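Single-stranded-DNA-specific exonuclease RecJ (PDB 2ZXR) degrades single-stranded DNA in the 5' to 3' direction as a divalent-metal-dependent exonuclease and has no detectable activity on single-stranded RNA. Local coordinates at residues Val5-Leu10 with Glu502-Gly507; Ala16-Val21 with Ala624-Leu629; Glu20-Ala23 with Gly28-Ala31; Leu463-Pro468 with Leu634-Glu639. One frame throughout, in Å; residues are numbered along the deposited sequence.

Contact 1 (Val5-Leu10 with Glu502-Gly507)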
loop_
_atom_site.group_PDB
_atom_site.type_symbol
_atom_site.label_atom_id
_atom_site.label_comp_id
_atom_site.label_asym_id
_atom_site.label_seq_id
_atom_site.Cartn_x
_atom_site.Cartn_y
_atom_site.Cartn_z
ATOM N N VAL A 5 14.074 -9.921 2.366
ATOM C CA VAL A 5 13.435 -8.613 2.465
ATOM C C VAL A 5 14.466 -7.522 2.175
ATOM O O VAL A 5 15.407 -7.353 2.935
ATOM C CB VAL A 5 12.879 -8.344 3.898
ATOM C CG1 VAL A 5 12.238 -6.953 3.963
ATOM C CG2 VAL A 5 11.871 -9.415 4.289
ATOM N N ARG A 6 14.281 -6.781 1.092
ATOM C CA ARG A 6 15.204 -5.704 0.731
ATOM C C ARG A 6 14.617 -4.333 1.073
ATOM O O ARG A 6 13.451 -4.069 0.775
ATOM C CB ARG A 6 15.491 -5.726 -0.784
ATOM C CG ARG A 6 16.517 -6.759 -1.272
ATOM C CD ARG A 6 16.243 -8.156 -0.735
ATOM N NE ARG A 6 16.734 -9.213 -1.623
ATOM C CZ ARG A 6 17.355 -10.310 -1.204
ATOM N NH1 ARG A 6 17.584 -10.497 0.095
ATOM N NH2 ARG A 6 17.702 -11.250 -2.079
ATOM N N TRP A 7 15.409 -3.472 1.703
ATOM C CA TRP A 7 14.952 -2.110 1.988
ATOM C C TRP A 7 15.510 -1.202 0.889
ATOM O O TRP A 7 16.683 -1.296 0.527
ATOM C CB TRP A 7 15.469 -1.621 3.330
ATOM C CG TRP A 7 14.834 -2.274 4.514
ATOM C CD1 TRP A 7 14.257 -3.508 4.565
ATOM C CD2 TRP A 7 14.816 -1.766 5.842
ATOM N NE1 TRP A 7 13.890 -3.806 5.856
ATOM C CE2 TRP A 7 14.220 -2.754 6.659
ATOM C CE3 TRP A 7 15.250 -0.570 6.428
ATOM C CZ2 TRP A 7 14.048 -2.587 8.027
ATOM C CZ3 TRP A 7 15.077 -0.400 7.800
ATOM C CH2 TRP A 7 14.481 -1.405 8.582
ATOM N N ARG A 8 14.662 -0.335 0.357
ATOM C CA ARG A 8 15.050 0.600 -0.680
ATOM C C ARG A 8 14.586 2.019 -0.336
ATOM O O ARG A 8 13.478 2.219 0.195
ATOM C CB ARG A 8 14.444 0.197 -2.022
ATOM C CG ARG A 8 14.552 1.303 -3.070
ATOM C CD ARG A 8 14.012 0.871 -4.422
ATOM N NE ARG A 8 14.695 -0.322 -4.925
ATOM C CZ ARG A 8 15.924 -0.333 -5.443
ATOM N NH1 ARG A 8 16.618 0.796 -5.535
ATOM N NH2 ARG A 8 16.463 -1.475 -5.868
ATOM N N VAL A 9 15.427 2.998 -0.648
ATOM C CA VAL A 9 15.087 4.389 -0.393
ATOM C C VAL A 9 14.600 5.019 -1.682
ATOM O O VAL A 9 15.301 4.994 -2.700
ATOM C CB VAL A 9 16.305 5.183 0.119
ATOM C CG1 VAL A 9 15.905 6.616 0.390
ATOM C CG2 VAL A 9 16.845 4.548 1.386
ATOM N N LEU A 10 13.400 5.577 -1.660
ATOM C CA LEU A 10 12.863 6.211 -2.853
ATOM C C LEU A 10 13.796 7.332 -3.349
ATOM O O LEU A 10 14.397 8.063 -2.560
ATOM C CB LEU A 10 11.455 6.768 -2.580
ATOM C CG LEU A 10 10.407 5.783 -2.019
ATOM C CD1 LEU A 10 8.991 6.374 -2.230
ATOM C CD2 LEU A 10 10.515 4.422 -2.718
ATOM N N GLU A 502 23.027 -1.388 17.290
ATOM C CA GLU A 502 22.583 -0.416 16.310
ATOM C C GLU A 502 21.466 -1.032 15.492
ATOM O O GLU A 502 21.558 -2.193 15.064
ATOM C CB GLU A 502 23.721 -0.026 15.375
ATOM C CG GLU A 502 24.343 1.330 15.653
ATOM C CD GLU A 502 25.066 1.855 14.423
ATOM O OE1 GLU A 502 25.668 2.953 14.481
ATOM O OE2 GLU A 502 25.020 1.152 13.384
ATOM N N VAL A 503 20.414 -0.254 15.255
ATOM C CA VAL A 503 19.281 -0.741 14.479
ATOM C C VAL A 503 18.849 0.200 13.365
ATOM O O VAL A 503 19.223 1.377 13.315
ATOM C CB VAL A 503 18.037 -0.974 15.374
ATOM C CG1 VAL A 503 18.319 -2.031 16.423
ATOM C CG2 VAL A 503 17.639 0.327 16.035
ATOM N N GLU A 504 18.055 -0.348 12.463
ATOM C CA GLU A 504 17.475 0.398 11.362
ATOM C C GLU A 504 15.989 0.108 11.515
ATOM O O GLU A 504 15.616 -1.014 11.825
ATOM C CB GLU A 504 17.966 -0.135 10.019
ATOM C CG GLU A 504 18.986 0.748 9.387
ATOM C CD GLU A 504 19.482 0.212 8.086
ATOM O OE1 GLU A 504 20.047 1.034 7.346
ATOM O OE2 GLU A 504 19.318 -1.008 7.804
ATOM N N VAL A 505 15.151 1.111 11.308
ATOM C CA VAL A 505 13.707 0.934 11.450
ATOM C C VAL A 505 12.943 1.546 10.295
ATOM O O VAL A 505 13.228 2.681 9.907
ATOM C CB VAL A 505 13.167 1.631 12.710
ATOM C CG1 VAL A 505 11.619 1.524 12.730
ATOM C CG2 VAL A 505 13.772 1.014 13.967
ATOM N N ALA A 506 11.970 0.798 9.765
ATOM C CA ALA A 506 11.101 1.277 8.704
ATOM C C ALA A 506 9.818 1.523 9.480
ATOM O O ALA A 506 9.203 0.571 9.974
ATOM C CB ALA A 506 10.880 0.219 7.675
ATOM N N GLY A 507 9.395 2.779 9.615
ATOM C CA GLY A 507 8.201 2.995 10.403
ATOM C C GLY A 507 7.184 4.023 9.976
ATOM O O GLY A 507 7.482 4.924 9.209
#

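Contact 2 (Ala16-Val21 with Ala624-Leu629)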
loop_
_atom_site.group_PDB
_atom_site.type_symbol
_atom_site.label_atom_id
_atom_site.label_comp_id
_atom_site.label_asym_id
_atom_site.label_seq_id
_atom_site.Cartn_x
_atom_site.Cartn_y
_atom_site.Cartn_z
ATOM N N ALA A 16 13.634 21.340 -9.117
ATOM C CA ALA A 16 12.612 22.267 -9.601
ATOM C C ALA A 16 11.208 21.661 -9.493
ATOM O O ALA A 16 10.258 22.383 -9.213
ATOM C CB ALA A 16 12.896 22.693 -11.039
ATOM N N GLN A 17 11.066 20.348 -9.707
ATOM C CA GLN A 17 9.750 19.724 -9.577
ATOM C C GLN A 17 9.412 19.530 -8.091
ATOM O O GLN A 17 8.263 19.667 -7.684
ATOM C CB GLN A 17 9.697 18.366 -10.284
ATOM C CG GLN A 17 10.118 18.368 -11.748
ATOM C CD GLN A 17 9.915 16.998 -12.398
ATOM O OE1 GLN A 17 10.635 16.618 -13.330
ATOM N NE2 GLN A 17 8.923 16.257 -11.915
ATOM N N TRP A 18 10.413 19.228 -7.273
ATOM C CA TRP A 18 10.178 19.029 -5.839
ATOM C C TRP A 18 9.592 20.337 -5.306
ATOM O O TRP A 18 8.604 20.358 -4.559
ATOM C CB TRP A 18 11.502 18.737 -5.143
ATOM C CG TRP A 18 11.453 18.003 -3.829
ATOM C CD1 TRP A 18 10.398 17.913 -2.947
ATOM C CD2 TRP A 18 12.555 17.334 -3.202
ATOM N NE1 TRP A 18 10.790 17.230 -1.811
ATOM C CE2 TRP A 18 12.106 16.867 -1.943
ATOM C CE3 TRP A 18 13.883 17.088 -3.584
ATOM C CZ2 TRP A 18 12.936 16.168 -1.069
ATOM C CZ3 TRP A 18 14.708 16.391 -2.708
ATOM C CH2 TRP A 18 14.231 15.939 -1.467
ATOM N N ARG A 19 10.227 21.432 -5.708
ATOM C CA ARG A 19 9.805 22.762 -5.311
ATOM C C ARG A 19 8.402 23.104 -5.809
ATOM O O ARG A 19 7.619 23.711 -5.079
ATOM C CB ARG A 19 10.823 23.795 -5.819
ATOM C CG ARG A 19 12.009 23.962 -4.874
ATOM C CD ARG A 19 13.265 24.426 -5.603
ATOM N NE ARG A 19 14.278 24.924 -4.671
ATOM C CZ ARG A 19 15.527 25.217 -5.020
ATOM N NH1 ARG A 19 15.916 25.054 -6.281
ATOM N NH2 ARG A 19 16.382 25.688 -4.113
ATOM N N GLU A 20 8.100 22.731 -7.050
ATOM C CA GLU A 20 6.783 22.992 -7.634
ATOM C C GLU A 20 5.697 22.305 -6.814
ATOM O O GLU A 20 4.649 22.902 -6.537
ATOM C CB GLU A 20 6.735 22.499 -9.083
ATOM C CG GLU A 20 7.615 23.333 -10.007
ATOM C CD GLU A 20 7.771 22.757 -11.409
ATOM O OE1 GLU A 20 8.346 23.472 -12.268
ATOM O OE2 GLU A 20 7.337 21.598 -11.653
ATOM N N VAL A 21 5.956 21.070 -6.401
ATOM C CA VAL A 21 4.980 20.332 -5.606
ATOM C C VAL A 21 4.800 20.972 -4.237
ATOM O O VAL A 21 3.671 21.165 -3.777
ATOM C CB VAL A 21 5.386 18.847 -5.469
ATOM C CG1 VAL A 21 4.446 18.126 -4.520
ATOM C CG2 VAL A 21 5.335 18.176 -6.862
ATOM N N ALA A 624 13.777 26.054 3.908
ATOM C CA ALA A 624 14.937 25.838 4.752
ATOM C C ALA A 624 14.858 24.361 5.125
ATOM O O ALA A 624 15.869 23.715 5.402
ATOM C CB ALA A 624 14.843 26.708 6.005
ATOM N N ARG A 625 13.637 23.839 5.129
ATOM C CA ARG A 625 13.403 22.444 5.463
ATOM C C ARG A 625 13.877 21.537 4.330
ATOM O O ARG A 625 14.249 20.388 4.562
ATOM C CB ARG A 625 11.917 22.210 5.755
ATOM C CG ARG A 625 11.439 22.810 7.082
ATOM C CD ARG A 625 10.272 21.997 7.629
ATOM N NE ARG A 625 9.023 22.249 6.922
ATOM C CZ ARG A 625 8.026 21.368 6.801
ATOM N NH1 ARG A 625 8.119 20.158 7.326
ATOM N NH2 ARG A 625 6.913 21.710 6.166
ATOM N N LEU A 626 13.856 22.051 3.100
ATOM C CA LEU A 626 14.329 21.269 1.964
ATOM C C LEU A 626 15.843 21.099 2.192
ATOM O O LEU A 626 16.398 20.007 2.051
ATOM C CB LEU A 626 14.084 22.013 0.644
ATOM C CG LEU A 626 13.817 21.237 -0.654
ATOM C CD1 LEU A 626 14.149 22.131 -1.834
ATOM C CD2 LEU A 626 14.633 19.986 -0.746
ATOM N N LYS A 627 16.500 22.185 2.579
ATOM C CA LYS A 627 17.941 22.145 2.809
ATOM C C LYS A 627 18.264 21.164 3.909
ATOM O O LYS A 627 19.179 20.343 3.790
ATOM C CB LYS A 627 18.459 23.524 3.206
ATOM C CG LYS A 627 19.590 24.014 2.330
ATOM C CD LYS A 627 20.769 24.515 3.161
ATOM C CE LYS A 627 20.634 25.981 3.544
ATOM N NZ LYS A 627 21.907 26.479 4.164
ATOM N N ALA A 628 17.499 21.270 4.985
ATOM C CA ALA A 628 17.673 20.405 6.135
ATOM C C ALA A 628 17.528 18.944 5.745
ATOM O O ALA A 628 18.260 18.097 6.246
ATOM C CB ALA A 628 16.644 20.765 7.221
ATOM N N LEU A 629 16.574 18.633 4.870
ATOM C CA LEU A 629 16.417 17.235 4.452
ATOM C C LEU A 629 17.684 16.750 3.722
ATOM O O LEU A 629 18.190 15.649 3.981
ATOM C CB LEU A 629 15.193 17.072 3.538
ATOM C CG LEU A 629 14.854 15.667 3.038
ATOM C CD1 LEU A 629 13.343 15.623 2.669
ATOM C CD2 LEU A 629 15.712 15.300 1.837
#

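Contact 3 (Glu20-Ala23 with Gly28-Ala31)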
loop_
_atom_site.group_PDB
_atom_site.type_symbol
_atom_site.label_atom_id
_atom_site.label_comp_id
_atom_site.label_asym_id
_atom_site.label_seq_id
_atom_site.Cartn_x
_atom_site.Cartn_y
_atom_site.Cartn_z
ATOM N N GLU A 20 8.100 22.731 -7.050
ATOM C CA GLU A 20 6.783 22.992 -7.634
ATOM C C GLU A 20 5.697 22.305 -6.814
ATOM O O GLU A 20 4.649 22.902 -6.537
ATOM C CB GLU A 20 6.735 22.499 -9.083
ATOM C CG GLU A 20 7.615 23.333 -10.007
ATOM C CD GLU A 20 7.771 22.757 -11.409
ATOM O OE1 GLU A 20 8.346 23.472 -12.268
ATOM O OE2 GLU A 20 7.337 21.598 -11.653
ATOM N N VAL A 21 5.956 21.070 -6.401
ATOM C CA VAL A 21 4.980 20.332 -5.606
ATOM C C VAL A 21 4.800 20.972 -4.237
ATOM O O VAL A 21 3.671 21.165 -3.777
ATOM C CB VAL A 21 5.386 18.847 -5.469
ATOM C CG1 VAL A 21 4.446 18.126 -4.520
ATOM C CG2 VAL A 21 5.335 18.176 -6.862
ATOM N N MET A 22 5.908 21.333 -3.598
ATOM C CA MET A 22 5.831 21.962 -2.296
ATOM C C MET A 22 5.008 23.252 -2.343
ATOM O O MET A 22 4.271 23.579 -1.403
ATOM C CB MET A 22 7.223 22.307 -1.786
ATOM C CG MET A 22 8.027 21.135 -1.272
ATOM S SD MET A 22 9.474 21.741 -0.404
ATOM C CE MET A 22 10.529 22.022 -1.751
ATOM N N ALA A 23 5.166 24.000 -3.429
ATOM C CA ALA A 23 4.461 25.265 -3.588
ATOM C C ALA A 23 2.995 25.073 -3.921
ATOM O O ALA A 23 2.132 25.695 -3.317
ATOM C CB ALA A 23 5.127 26.108 -4.673
ATOM N N GLY A 28 5.757 20.854 3.254
ATOM C CA GLY A 28 7.196 20.733 3.352
ATOM C C GLY A 28 7.766 19.694 2.391
ATOM O O GLY A 28 7.017 19.035 1.658
ATOM N N PRO A 29 9.101 19.514 2.379
ATOM C CA PRO A 29 9.802 18.559 1.505
ATOM C C PRO A 29 9.481 17.053 1.672
ATOM O O PRO A 29 9.449 16.332 0.697
ATOM C CB PRO A 29 11.282 18.886 1.750
ATOM C CG PRO A 29 11.302 19.339 3.194
ATOM C CD PRO A 29 10.034 20.196 3.297
ATOM N N GLU A 30 9.229 16.582 2.885
ATOM C CA GLU A 30 8.913 15.164 3.090
ATOM C C GLU A 30 7.638 14.748 2.397
ATOM O O GLU A 30 7.628 13.832 1.567
ATOM C CB GLU A 30 8.776 14.852 4.580
ATOM C CG GLU A 30 10.039 15.083 5.378
ATOM C CD GLU A 30 10.259 16.546 5.675
ATOM O OE1 GLU A 30 9.277 17.331 5.568
ATOM O OE2 GLU A 30 11.404 16.901 6.019
ATOM N N ALA A 31 6.550 15.421 2.744
ATOM C CA ALA A 31 5.260 15.130 2.150
ATOM C C ALA A 31 5.304 15.353 0.635
ATOM O O ALA A 31 4.743 14.567 -0.139
ATOM C CB ALA A 31 4.189 16.008 2.796
#

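Contact 4 (Leu463-Pro468 with Leu634-Glu639)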
loop_
_atom_site.group_PDB
_atom_site.type_symbol
_atom_site.label_atom_id
_atom_site.label_comp_id
_atom_site.label_asym_id
_atom_site.label_seq_id
_atom_site.Cartn_x
_atom_site.Cartn_y
_atom_site.Cartn_z
ATOM N N LEU A 463 12.570 6.056 7.499
ATOM C CA LEU A 463 13.676 5.281 7.995
ATOM C C LEU A 463 14.219 6.009 9.209
ATOM O O LEU A 463 14.371 7.221 9.177
ATOM C CB LEU A 463 14.745 5.179 6.912
ATOM C CG LEU A 463 16.079 4.527 7.276
ATOM C CD1 LEU A 463 15.887 3.006 7.472
ATOM C CD2 LEU A 463 17.084 4.802 6.149
ATOM N N LEU A 464 14.450 5.269 10.284
ATOM C CA LEU A 464 15.046 5.798 11.495
ATOM C C LEU A 464 16.292 4.929 11.650
ATOM O O LEU A 464 16.327 3.779 11.161
ATOM C CB LEU A 464 14.157 5.643 12.720
ATOM C CG LEU A 464 12.933 6.555 12.783
ATOM C CD1 LEU A 464 11.938 6.135 11.695
ATOM C CD2 LEU A 464 12.290 6.458 14.168
ATOM N N PHE A 465 17.308 5.469 12.314
ATOM C CA PHE A 465 18.567 4.752 12.460
ATOM C C PHE A 465 19.275 5.160 13.734
ATOM O O PHE A 465 19.218 6.326 14.134
ATOM C CB PHE A 465 19.460 5.065 11.258
ATOM C CG PHE A 465 20.720 4.244 11.200
ATOM C CD1 PHE A 465 21.856 4.620 11.913
ATOM C CD2 PHE A 465 20.766 3.071 10.454
ATOM C CE1 PHE A 465 23.030 3.826 11.890
ATOM C CE2 PHE A 465 21.935 2.269 10.420
ATOM C CZ PHE A 465 23.064 2.656 11.144
ATOM N N GLY A 466 19.941 4.203 14.373
ATOM C CA GLY A 466 20.676 4.528 15.580
ATOM C C GLY A 466 20.818 3.451 16.628
ATOM O O GLY A 466 20.534 2.264 16.397
ATOM N N ALA A 467 21.291 3.876 17.794
ATOM C CA ALA A 467 21.459 2.974 18.915
ATOM C C ALA A 467 20.212 3.215 19.739
ATOM O O ALA A 467 19.962 4.326 20.195
ATOM C CB ALA A 467 22.716 3.324 19.713
ATOM N N PRO A 468 19.392 2.177 19.906
ATOM C CA PRO A 468 18.155 2.289 20.678
ATOM C C PRO A 468 18.452 2.654 22.118
ATOM O O PRO A 468 19.512 2.304 22.636
ATOM C CB PRO A 468 17.545 0.900 20.546
ATOM C CG PRO A 468 18.759 0.015 20.425
ATOM C CD PRO A 468 19.642 0.787 19.487
ATOM N N LEU A 634 22.811 13.744 3.497
ATOM C CA LEU A 634 24.267 13.748 3.299
ATOM C C LEU A 634 24.983 13.108 4.465
ATOM O O LEU A 634 25.805 12.209 4.286
ATOM C CB LEU A 634 24.800 15.178 3.109
ATOM C CG LEU A 634 24.774 15.794 1.713
ATOM C CD1 LEU A 634 25.286 17.237 1.771
ATOM C CD2 LEU A 634 25.647 14.967 0.775
ATOM N N LEU A 635 24.670 13.584 5.668
ATOM C CA LEU A 635 25.275 13.046 6.879
ATOM C C LEU A 635 24.979 11.580 7.045
ATOM O O LEU A 635 25.859 10.821 7.444
ATOM C CB LEU A 635 24.765 13.775 8.129
ATOM C CG LEU A 635 25.412 15.094 8.542
ATOM C CD1 LEU A 635 26.919 14.891 8.795
ATOM C CD2 LEU A 635 25.195 16.095 7.456
ATOM N N PHE A 636 23.732 11.179 6.775
ATOM C CA PHE A 636 23.356 9.771 6.928
ATOM C C PHE A 636 24.134 8.899 5.954
ATOM O O PHE A 636 24.718 7.905 6.363
ATOM C CB PHE A 636 21.848 9.551 6.695
ATOM C CG PHE A 636 21.445 8.095 6.668
ATOM C CD1 PHE A 636 21.337 7.357 7.852
ATOM C CD2 PHE A 636 21.247 7.437 5.448
ATOM C CE1 PHE A 636 21.046 5.985 7.823
ATOM C CE2 PHE A 636 20.954 6.068 5.404
ATOM C CZ PHE A 636 20.854 5.337 6.595
ATOM N N ALA A 637 24.128 9.266 4.667
ATOM C CA ALA A 637 24.849 8.487 3.663
ATOM C C ALA A 637 26.352 8.509 3.920
ATOM O O ALA A 637 27.045 7.535 3.616
ATOM C CB ALA A 637 24.555 8.999 2.241
ATOM N N TYR A 638 26.854 9.613 4.460
ATOM C CA TYR A 638 28.286 9.699 4.767
ATOM C C TYR A 638 28.632 8.677 5.847
ATOM O O TYR A 638 29.500 7.825 5.641
ATOM C CB TYR A 638 28.663 11.110 5.235
ATOM C CG TYR A 638 30.126 11.249 5.592
ATOM C CD1 TYR A 638 30.529 11.392 6.919
ATOM C CD2 TYR A 638 31.111 11.243 4.596
ATOM C CE1 TYR A 638 31.876 11.533 7.258
ATOM C CE2 TYR A 638 32.455 11.377 4.916
ATOM C CZ TYR A 638 32.839 11.526 6.256
ATOM O OH TYR A 638 34.181 11.679 6.586
ATOM N N GLU A 639 27.942 8.753 6.988
ATOM C CA GLU A 639 28.171 7.826 8.100
ATOM C C GLU A 639 27.997 6.352 7.692
ATOM O O GLU A 639 28.722 5.473 8.155
ATOM C CB GLU A 639 27.229 8.153 9.280
ATOM C CG GLU A 639 27.368 9.606 9.798
ATOM C CD GLU A 639 26.425 9.967 10.973
ATOM O OE1 GLU A 639 26.411 11.167 11.367
ATOM O OE2 GLU A 639 25.713 9.065 11.501
#

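Contact 1 (Val5-Leu10 with Glu502-Gly507)
Trp7 directs the far rim of its indole at the backbone of Glu504 to Ala506. The methyl CB of Ala506 sits over one face of the six-membered ring, 4.2 Å from the centroid of the Trp7 benzene ring and 16° off its normal, a CH-pi contact. At the ring edge, CH2 of Trp7 approaches the carbonyl O of Glu504 to 3.5 Å, near the ring plane, and the same CH2 is also 3.5 Å from N of Ala506. On this rim, CZ3 of Trp7 lies 3.7 Å from CB of Glu504, where the two side chains run past each other in opposite directions. With CG of Trp7 beside the backbone N (chi1 -71°), the ring is directed across to strand 503-507.

Two strands, 426-433 and 462-466, lie between these segments in the sheet, yet their axes come within 9.9 Å, so the sheet is strongly curled here, as expected of an OB domain. Leu430 and Leu463 from the intervening strands pack against Trp7. Strand 517-528 satisfies the polar ends: Asp526 accepts a hydrogen bond from NE1 of Trp7, and Arg528 both makes a cation-pi contact with the indole and pairs with OE2 of Glu504. The indole rim thus packs on peptide backbone and a methyl without hydrogen bonding between the segments, while Arg528 would probably keep the buried Glu504 carboxylate ionised.

Contact 2 (Ala16-Val21 with Ala624-Leu629)
Trp18 packs on Leu626 and Leu629 where two helices meet, 15-25 near the N terminus and 624-639 of the C-terminal domain. Their segments cross at 134° with axes 12.1 Å apart, a wide helix-helix packing spanned by long side chains. From CB, which points toward the other helix, the Trp18 side chain leaves with CG anti to the backbone N (chi1 -157°) and spreads the indole across the interface. On the pyrrole side, NE1 is held by a hydrogen bond to the backbone O of Pro29, which helps to fix the ring's rotation. Further out, the fused bond and the benzene ring lie beneath CD2 of Leu626. That methyl stands 3.9 Å from the centroid of the Trp18 six-membered ring, only 2° off its normal, and so makes a nearly vertical CH-pi contact; its distances to the ring carbons are almost uniform. At the tip, the ring edge meets the isopropyl end of Leu629: CZ2 of Trp18 is 3.8 Å from CD1 of Leu629, and CH2 of Trp18 is 3.7 Å from CD2 of Leu629. Leu12 and Pro13 from the preceding loop, with Ala32 and Leu33 of helix 29-37, also pack against the indole.

The next residue, Arg19, extends from CG to NE and crosses Leu626 at about a right angle. Its NE is bound in a salt bridge to Glu623, just before helix 624-639, and the same NE of Arg19 rests 4.0 Å from CD1 of Leu626.

Contact 3 (Glu20-Ala23 with Gly28-Ala31)
The Gly28-Pro29 peptide is the flat group here, and the thioether of Met22 lies over one of its faces. SD of Met22 is poised above the tertiary amide nitrogen, 3.6 Å from N of Pro29, while CG of Met22 lies over the carbonyl end, 3.7 Å from O of Gly28. The sulfur thus lies over the nitrogen corner of the pyrrolidine, with CB and CD of Pro29 each 4.0 Å from SD of Met22; beyond the ring, Arg625 and Leu629 of helix 624-639 pack against Pro29.

The contact joins two consecutive helices, 15-25 and 29-37, across a very short connection. Gly28 is the N-cap of the second helix and Pro29 follows it in the first turn, where backbone nitrogens have no carbonyl acceptor within the helix, so the missing N-H of proline costs nothing. Met22 reaches across with CG beside its own backbone N (chi1 -76°) and then bends at the last torsion (chi3 -82°), which turns CE toward Leu626. Ala32, three residues after Pro29, also touches Met22. A weak hydrogen bond links N of Gly28 to Glu446 of helix 440-447, and Ala31 packs against that same helix through Glu446 and Leu447.

Contact 4 (Leu463-Pro468 with Leu634-Glu639)
Strand 462-466 of the OB-domain sheet meets helix 624-639 of the C-terminal domain here, with Phe636 reaching out from the helix to Leu463 and Phe465. The two phenylalanines form a T-shaped (edge-to-face) pair: the edge of Phe636 addresses the face of Phe465, with centroids 5.6 Å apart and ring planes at 76°. The touching atom is CE1 of Phe636, which lies 3.8 Å from CG of Phe465 and 3.9 Å from CB of Phe465, so the edge comes in at the root of the partner ring. The neighbouring CZ of Phe636 meets CD2 of Leu463 at 3.8 Å, the leucine crossing the aromatic side chain at about a right angle.

CG of Phe636 is anti to the backbone N (chi1 173°), which turns the ring toward the strand. Leu463 and Phe465 are two residues apart and point to the same side, while Leu464 between them turns away and packs on Val505. Leu433 of strand 426-433 touches both Leu463 and Phe636, extending the apolar patch. Beyond the pair, Arg640 makes a cation-pi contact with Phe465. Two strand residues, i and i+2, on one face of the sheet, receiving a single aromatic from a helix, form a pattern characteristic of helix-on-sheet packing, used here between the OB and C-terminal domains.

Overall arrangement
From the N terminus, strand 5-9 first joins the edge of the OB-domain sheet, and contact 1 closes a loop of almost 500 residues on strand 503-514. Helix 15-25 follows and opens two contacts: contact 3 closes at once on helix 29-37, nested inside the loop of contact 1, whereas contact 2 waits for helix 624-639. Contact 4 starts from strand 462-466, the sheet neighbour of 503-514, and ends on that same late helix. Contacts 1, 2 and 4 cross one another along the chain. These three tie the N-terminal segment, OB domain and C-terminal domain, away from the magnesium site, while contact 3 joins only helices 15-25 and 29-37.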